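Integron gene cassette protein HFX_CASS2 (Uncultured bacterium, PDB 3FXH) is of unknown function, a mostly helical protein encoded by a mobile integron gene cassette, with two copies in its assembly. Local coordinates at residues A[42-53]-A[107-118]. Sequence-based numbering, arbitrary orientation.
Sequences VDSGHSMTRDQF and MEDFGLKSNALL
The N-cap of helix 116-131 is where Asn115 meets His46 and Met48, in the loop joining helix 24-43 to helix 50-58. Asn115 ND2 donates to His46 O (3.1 Å), on a lone pair in the carbonyl plane. With CG anti to the backbone N (chi1 -169°), Asn115 also presents OD1 to two amides, Met48 N at 3.2 Å and its own helix's Leu117 N, which arrive from opposite faces of the carboxamide. Ala116 N returns a straighter bond to Met48 O (2.8 Å), while Ala116 CB presses against Phe53 CB at 3.4 Å. Leu117 CD2 packs on Met48 CB.

Farther along, Arg50 grips the Glu108 carboxylate end-on through NH1 and NH2, the two planes 45° apart. Arg50 NH2 also reaches Lys113 O (2.8 Å), and Met107 CG lies over one guanidinium face, 3.4 Å from Arg50 CZ. Lys113 NZ takes the anti lone pair of Glu108 OE2. A leucine in place of Arg50 would probably leave Glu108 to its bridge with Lys113 and Lys113 O without its guanidinium donor. Asp43 of the second subunit binds Asn115 N, placing the site at the dimer interface. An asparagine N-cap is a classic helix start; here its side chain also holds a neighbouring interhelix loop.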
ATOM      1  N   VAL A  42       7.288   1.296  -8.803  1.00 25.25           N
ATOM      2  CA  VAL A  42       7.364   2.732  -8.541  1.00 30.16           C
ATOM      3  C   VAL A  42       8.781   3.138  -8.140  1.00 32.75           C
ATOM      4  O   VAL A  42       9.281   4.183  -8.578  1.00 31.54           O
ATOM      5  CB  VAL A  42       6.326   3.151  -7.476  1.00 23.92           C
ATOM      6  CG1 VAL A  42       6.534   4.587  -7.035  1.00 25.99           C
ATOM      7  CG2 VAL A  42       4.891   2.924  -8.030  1.00 26.48           C
ATOM      8  N   ASP A  43       9.440   2.299  -7.344  1.00 28.02           N
ATOM      9  CA  ASP A  43      10.825   2.569  -6.924  1.00 30.00           C
ATOM     10  C   ASP A  43      11.757   2.703  -8.122  1.00 34.31           C
ATOM     11  O   ASP A  43      12.761   3.416  -8.077  1.00 36.87           O
ATOM     12  CB  ASP A  43      11.338   1.463  -5.992  1.00 27.13           C
ATOM     13  CG  ASP A  43      12.537   1.897  -5.177  1.00 29.85           C
ATOM     14  OD1 ASP A  43      12.536   3.033  -4.668  1.00 32.41           O
ATOM     15  OD2 ASP A  43      13.484   1.099  -5.027  1.00 37.38           O
ATOM     16  N   SER A  44      11.424   2.012  -9.198  1.00 29.70           N
ATOM     17  CA  SER A  44      12.249   2.037 -10.395  1.00 30.75           C
ATOM     18  C   SER A  44      11.795   3.131 -11.367  1.00 39.85           C
ATOM     19  O   SER A  44      12.277   3.208 -12.497  1.00 41.88           O
ATOM     20  CB  SER A  44      12.195   0.677 -11.083  1.00 39.43           C
ATOM     21  OG  SER A  44      12.831  -0.311 -10.295  1.00 45.76           O
ATOM     22  N   GLY A  45      10.852   3.959 -10.927  1.00 33.85           N
ATOM     23  CA  GLY A  45      10.392   5.085 -11.716  1.00 39.29           C
ATOM     24  C   GLY A  45       9.330   4.761 -12.755  1.00 43.15           C
ATOM     25  O   GLY A  45       9.055   5.589 -13.620  1.00 40.26           O
ATOM     26  N   HIS A  46       8.727   3.576 -12.676  1.00 31.91           N
ATOM     27  CA  HIS A  46       7.661   3.224 -13.611  1.00 35.42           C
ATOM     28  C   HIS A  46       6.358   3.891 -13.211  1.00 33.75           C
ATOM     29  O   HIS A  46       6.125   4.207 -12.046  1.00 29.98           O
ATOM     30  CB  HIS A  46       7.468   1.703 -13.721  1.00 31.00           C
ATOM     31  CG  HIS A  46       8.714   0.970 -14.110  1.00 39.19           C
ATOM     32  ND1 HIS A  46       9.301   1.111 -15.348  1.00 38.82           N
ATOM     33  CD2 HIS A  46       9.498   0.113 -13.414  1.00 37.09           C
ATOM     34  CE1 HIS A  46      10.391   0.366 -15.403  1.00 39.84           C
ATOM     35  NE2 HIS A  46      10.532  -0.253 -14.245  1.00 37.20           N
ATOM     36  N   SER A  47       5.502   4.094 -14.197  1.00 36.10           N
ATOM     37  CA  SER A  47       4.288   4.847 -13.990  1.00 29.77           C
ATOM     38  C   SER A  47       3.239   4.267 -14.915  1.00 29.86           C
ATOM     39  O   SER A  47       3.567   3.574 -15.879  1.00 31.46           O
ATOM     40  CB  SER A  47       4.542   6.314 -14.368  1.00 39.69           C
ATOM     41  OG  SER A  47       3.562   7.169 -13.815  1.00 42.80           O
HETATM   42  N   MSE A  48       1.978   4.568 -14.645  1.00 29.58           N
HETATM   43  CA  MSE A  48       0.923   4.228 -15.591  1.00 25.50           C
HETATM   44  C   MSE A  48      -0.058   5.390 -15.668  1.00 32.64           C
HETATM   45  O   MSE A  48      -0.283   6.070 -14.667  1.00 29.46           O
HETATM   46  CB  MSE A  48       0.197   2.953 -15.150  1.00 25.57           C
HETATM   47  CG  MSE A  48      -0.968   2.545 -16.072  1.00 24.27           C
HETATM   48 SE   MSE A  48      -1.709   0.840 -15.465  0.99 35.68          SE
HETATM   49  CE  MSE A  48      -0.237  -0.372 -16.010  1.00 30.94           C
ATOM     50  N   THR A  49      -0.640   5.610 -16.843  1.00 36.00           N
ATOM     51  CA  THR A  49      -1.630   6.672 -17.004  1.00 36.37           C
ATOM     52  C   THR A  49      -2.972   6.217 -16.434  1.00 33.27           C
ATOM     53  O   THR A  49      -3.279   5.032 -16.424  1.00 26.76           O
ATOM     54  CB  THR A  49      -1.807   7.067 -18.477  1.00 44.08           C
ATOM     55  OG1 THR A  49      -2.384   5.975 -19.201  1.00 38.35           O
ATOM     56  CG2 THR A  49      -0.465   7.446 -19.103  1.00 49.11           C
ATOM     57  N   ARG A  50      -3.777   7.148 -15.943  1.00 35.46           N
ATOM     58  CA  ARG A  50      -5.088   6.757 -15.428  1.00 34.55           C
ATOM     59  C   ARG A  50      -5.906   6.069 -16.528  1.00 33.33           C
ATOM     60  O   ARG A  50      -6.640   5.108 -16.273  1.00 33.15           O
ATOM     61  CB  ARG A  50      -5.833   7.962 -14.848  1.00 37.75           C
ATOM     62  CG  ARG A  50      -6.264   9.007 -15.863  1.00 43.19           C
ATOM     63  CD  ARG A  50      -7.029  10.124 -15.167  1.00 40.38           C
ATOM     64  NE  ARG A  50      -6.162  10.938 -14.315  1.00 38.44           N
ATOM     65  CZ  ARG A  50      -6.601  11.701 -13.319  1.00 38.75           C
ATOM     66  NH1 ARG A  50      -7.898  11.745 -13.038  1.00 41.13           N
ATOM     67  NH2 ARG A  50      -5.745  12.431 -12.608  1.00 41.31           N
ATOM     68  N   ASP A  51      -5.757   6.535 -17.761  1.00 30.58           N
ATOM     69  CA  ASP A  51      -6.559   5.972 -18.843  1.00 42.72           C
ATOM     70  C   ASP A  51      -6.238   4.494 -19.063  1.00 39.96           C
ATOM     71  O   ASP A  51      -7.141   3.671 -19.205  1.00 37.95           O
ATOM     72  CB  ASP A  51      -6.416   6.781 -20.139  1.00 58.87           C
ATOM     73  CG  ASP A  51      -7.456   7.894 -20.252  1.00 69.07           C
ATOM     74  OD1 ASP A  51      -7.947   8.366 -19.202  1.00 73.38           O
ATOM     75  OD2 ASP A  51      -7.789   8.292 -21.387  1.00 71.27           O
ATOM     76  N   GLN A  52      -4.954   4.154 -19.076  1.00 35.25           N
ATOM     77  CA  GLN A  52      -4.572   2.761 -19.255  1.00 34.18           C
ATOM     78  C   GLN A  52      -4.987   1.930 -18.046  1.00 34.54           C
ATOM     79  O   GLN A  52      -5.431   0.793 -18.198  1.00 33.96           O
ATOM     80  CB  GLN A  52      -3.071   2.620 -19.506  1.00 41.62           C
ATOM     81  CG  GLN A  52      -2.645   1.191 -19.742  1.00 42.13           C
ATOM     82  CD  GLN A  52      -1.172   1.059 -20.044  1.00 41.26           C
ATOM     83  OE1 GLN A  52      -0.322   1.495 -19.260  1.00 35.52           O
ATOM     84  NE2 GLN A  52      -0.855   0.459 -21.188  1.00 38.54           N
ATOM     85  N   PHE A  53      -4.847   2.489 -16.844  1.00 30.38           N
ATOM     86  CA  PHE A  53      -5.223   1.749 -15.656  1.00 26.47           C
ATOM     87  C   PHE A  53      -6.715   1.408 -15.673  1.00 30.61           C
ATOM     88  O   PHE A  53      -7.098   0.275 -15.395  1.00 28.10           O
ATOM     89  CB  PHE A  53      -4.860   2.474 -14.354  1.00 25.94           C
ATOM     90  CG  PHE A  53      -5.432   1.794 -13.142  1.00 23.92           C
ATOM     91  CD1 PHE A  53      -4.851   0.639 -12.657  1.00 20.03           C
ATOM     92  CD2 PHE A  53      -6.607   2.249 -12.560  1.00 25.34           C
ATOM     93  CE1 PHE A  53      -5.408  -0.034 -11.582  1.00 25.59           C
ATOM     94  CE2 PHE A  53      -7.172   1.592 -11.491  1.00 26.42           C
ATOM     95  CZ  PHE A  53      -6.572   0.445 -10.995  1.00 26.58           C
HETATM   96  N   MSE A 107      -8.554   8.807  -9.596  1.00 33.43           N
HETATM   97  CA  MSE A 107      -7.325   9.282  -8.979  1.00 30.68           C
HETATM   98  C   MSE A 107      -7.598  10.249  -7.835  1.00 33.08           C
HETATM   99  O   MSE A 107      -7.029  10.130  -6.751  1.00 28.93           O
HETATM  100  CB  MSE A 107      -6.455   9.980 -10.026  1.00 29.48           C
HETATM  101  CG  MSE A 107      -6.078   9.107 -11.180  1.00 32.02           C
HETATM  102 SE   MSE A 107      -4.674   7.872 -10.671  0.80 35.74          SE
HETATM  103  CE  MSE A 107      -3.183   9.128 -10.725  1.00 37.63           C
ATOM    104  N   GLU A 108      -8.471  11.218  -8.093  1.00 28.27           N
ATOM    105  CA  GLU A 108      -8.670  12.319  -7.164  1.00 38.28           C
ATOM    106  C   GLU A 108      -9.345  11.885  -5.873  1.00 39.28           C
ATOM    107  O   GLU A 108      -9.309  12.608  -4.881  1.00 34.35           O
ATOM    108  CB  GLU A 108      -9.479  13.438  -7.832  1.00 41.80           C
ATOM    109  CG  GLU A 108      -8.690  14.259  -8.837  1.00 44.75           C
ATOM    110  CD  GLU A 108      -8.565  13.587 -10.188  1.00 48.01           C
ATOM    111  OE1 GLU A 108      -9.203  12.529 -10.399  1.00 39.33           O
ATOM    112  OE2 GLU A 108      -7.830  14.126 -11.045  1.00 54.07           O
ATOM    113  N   ASP A 109      -9.972  10.710  -5.896  1.00 42.34           N
ATOM    114  CA  ASP A 109     -10.660  10.189  -4.721  1.00 39.43           C
ATOM    115  C   ASP A 109      -9.636   9.812  -3.662  1.00 37.25           C
ATOM    116  O   ASP A 109      -9.968   9.667  -2.491  1.00 39.21           O
ATOM    117  CB  ASP A 109     -11.504   8.958  -5.081  1.00 41.67           C
ATOM    118  CG  ASP A 109     -12.811   9.310  -5.772  1.00 41.80           C
ATOM    119  OD1 ASP A 109     -13.329  10.425  -5.578  1.00 38.02           O
ATOM    120  OD2 ASP A 109     -13.334   8.450  -6.504  1.00 42.73           O
ATOM    121  N   PHE A 110      -8.385   9.640  -4.085  1.00 29.60           N
ATOM    122  CA  PHE A 110      -7.304   9.338  -3.167  1.00 26.83           C
ATOM    123  C   PHE A 110      -6.217  10.416  -3.181  1.00 27.26           C
ATOM    124  O   PHE A 110      -5.083  10.214  -2.706  1.00 26.08           O
ATOM    125  CB  PHE A 110      -6.755   7.945  -3.464  1.00 23.49           C
ATOM    126  CG  PHE A 110      -7.809   6.871  -3.396  1.00 25.19           C
ATOM    127  CD1 PHE A 110      -8.167   6.315  -2.179  1.00 28.71           C
ATOM    128  CD2 PHE A 110      -8.465   6.442  -4.544  1.00 33.05           C
ATOM    129  CE1 PHE A 110      -9.144   5.327  -2.110  1.00 29.77           C
ATOM    130  CE2 PHE A 110      -9.440   5.459  -4.481  1.00 30.90           C
ATOM    131  CZ  PHE A 110      -9.787   4.908  -3.261  1.00 30.37           C
ATOM    132  N   GLY A 111      -6.586  11.586  -3.702  1.00 32.94           N
ATOM    133  CA  GLY A 111      -5.690  12.726  -3.709  1.00 32.56           C
ATOM    134  C   GLY A 111      -4.495  12.569  -4.629  1.00 29.91           C
ATOM    135  O   GLY A 111      -3.449  13.172  -4.395  1.00 32.85           O
ATOM    136  N   LEU A 112      -4.654  11.779  -5.684  1.00 26.87           N
ATOM    137  CA  LEU A 112      -3.575  11.554  -6.647  1.00 26.70           C
ATOM    138  C   LEU A 112      -3.838  12.294  -7.950  1.00 30.85           C
ATOM    139  O   LEU A 112      -4.954  12.755  -8.207  1.00 32.41           O
ATOM    140  CB  LEU A 112      -3.450  10.065  -6.970  1.00 27.33           C
ATOM    141  CG  LEU A 112      -3.140   9.084  -5.843  1.00 27.04           C
ATOM    142  CD1 LEU A 112      -3.453   7.654  -6.287  1.00 24.57           C
ATOM    143  CD2 LEU A 112      -1.678   9.194  -5.419  1.00 22.12           C
ATOM    144  N   LYS A 113      -2.818  12.362  -8.795  1.00 29.05           N
ATOM    145  CA  LYS A 113      -2.972  13.010 -10.085  1.00 33.78           C
ATOM    146  C   LYS A 113      -2.385  12.202 -11.229  1.00 36.51           C
ATOM    147  O   LYS A 113      -3.015  12.058 -12.275  1.00 34.75           O
ATOM    148  CB  LYS A 113      -2.332  14.411 -10.061  1.00 39.46           C
ATOM    149  CG  LYS A 113      -3.202  15.479  -9.438  1.00 47.81           C
ATOM    150  CD  LYS A 113      -4.390  15.777 -10.335  1.00 53.58           C
ATOM    151  CE  LYS A 113      -5.419  16.659  -9.644  1.00 53.84           C
ATOM    152  NZ  LYS A 113      -6.708  16.653 -10.398  1.00 47.11           N
ATOM    153  N   SER A 114      -1.175  11.682 -11.035  1.00 29.48           N
ATOM    154  CA  SER A 114      -0.368  11.240 -12.174  1.00 38.61           C
ATOM    155  C   SER A 114      -0.203   9.730 -12.338  1.00 32.16           C
ATOM    156  O   SER A 114      -0.555   9.166 -13.368  1.00 31.14           O
ATOM    157  CB  SER A 114       1.012  11.888 -12.118  1.00 34.98           C
ATOM    158  OG  SER A 114       0.895  13.299 -12.068  1.00 47.57           O
ATOM    159  N   ASN A 115       0.378   9.092 -11.337  1.00 29.63           N
ATOM    160  CA  ASN A 115       0.769   7.708 -11.470  1.00 23.56           C
ATOM    161  C   ASN A 115      -0.346   6.767 -10.999  1.00 28.76           C
ATOM    162  O   ASN A 115      -0.558   6.597  -9.793  1.00 24.30           O
ATOM    163  CB  ASN A 115       2.059   7.458 -10.684  1.00 31.52           C
ATOM    164  CG  ASN A 115       2.660   6.107 -10.986  1.00 33.97           C
ATOM    165  OD1 ASN A 115       1.996   5.246 -11.561  1.00 29.96           O
ATOM    166  ND2 ASN A 115       3.921   5.913 -10.608  1.00 30.90           N
ATOM    167  N   ALA A 116      -1.056   6.170 -11.960  1.00 23.86           N
ATOM    168  CA  ALA A 116      -2.169   5.273 -11.651  1.00 22.63           C
ATOM    169  C   ALA A 116      -1.743   3.975 -10.953  1.00 22.42           C
ATOM    170  O   ALA A 116      -2.585   3.279 -10.382  1.00 24.83           O
ATOM    171  CB  ALA A 116      -2.987   4.962 -12.905  1.00 27.78           C
ATOM    172  N   LEU A 117      -0.456   3.631 -10.987  1.00 26.89           N
ATOM    173  CA  LEU A 117       0.007   2.505 -10.164  1.00 22.78           C
ATOM    174  C   LEU A 117      -0.326   2.751  -8.680  1.00 25.08           C
ATOM    175  O   LEU A 117      -0.605   1.826  -7.888  1.00 24.18           O
ATOM    176  CB  LEU A 117       1.510   2.297 -10.352  1.00 22.99           C
ATOM    177  CG  LEU A 117       1.951   1.830 -11.739  1.00 29.93           C
ATOM    178  CD1 LEU A 117       3.471   1.580 -11.743  1.00 27.63           C
ATOM    179  CD2 LEU A 117       1.186   0.566 -12.149  1.00 24.82           C
ATOM    180  N   LEU A 118      -0.319   4.016  -8.300  1.00 20.22           N
ATOM    181  CA  LEU A 118      -0.601   4.361  -6.909  1.00 18.46           C
ATOM    182  C   LEU A 118      -2.099   4.308  -6.645  1.00 17.27           C
ATOM    183  O   LEU A 118      -2.529   4.084  -5.514  1.00 22.25           O
ATOM    184  CB  LEU A 118      -0.024   5.749  -6.557  1.00 21.65           C
ATOM    185  CG  LEU A 118       1.481   5.866  -6.832  1.00 24.92           C
ATOM    186  CD1 LEU A 118       1.957   7.322  -6.836  1.00 25.93           C
ATOM    187  CD2 LEU A 118       2.251   5.026  -5.788  1.00 26.05           C
TER
HETATM  188  O   HOH W   1      -2.623   9.638 -15.211  1.00 43.22           O
HETATM  189  O   HOH W   2      -3.321  11.911 -15.264  1.00 44.50           O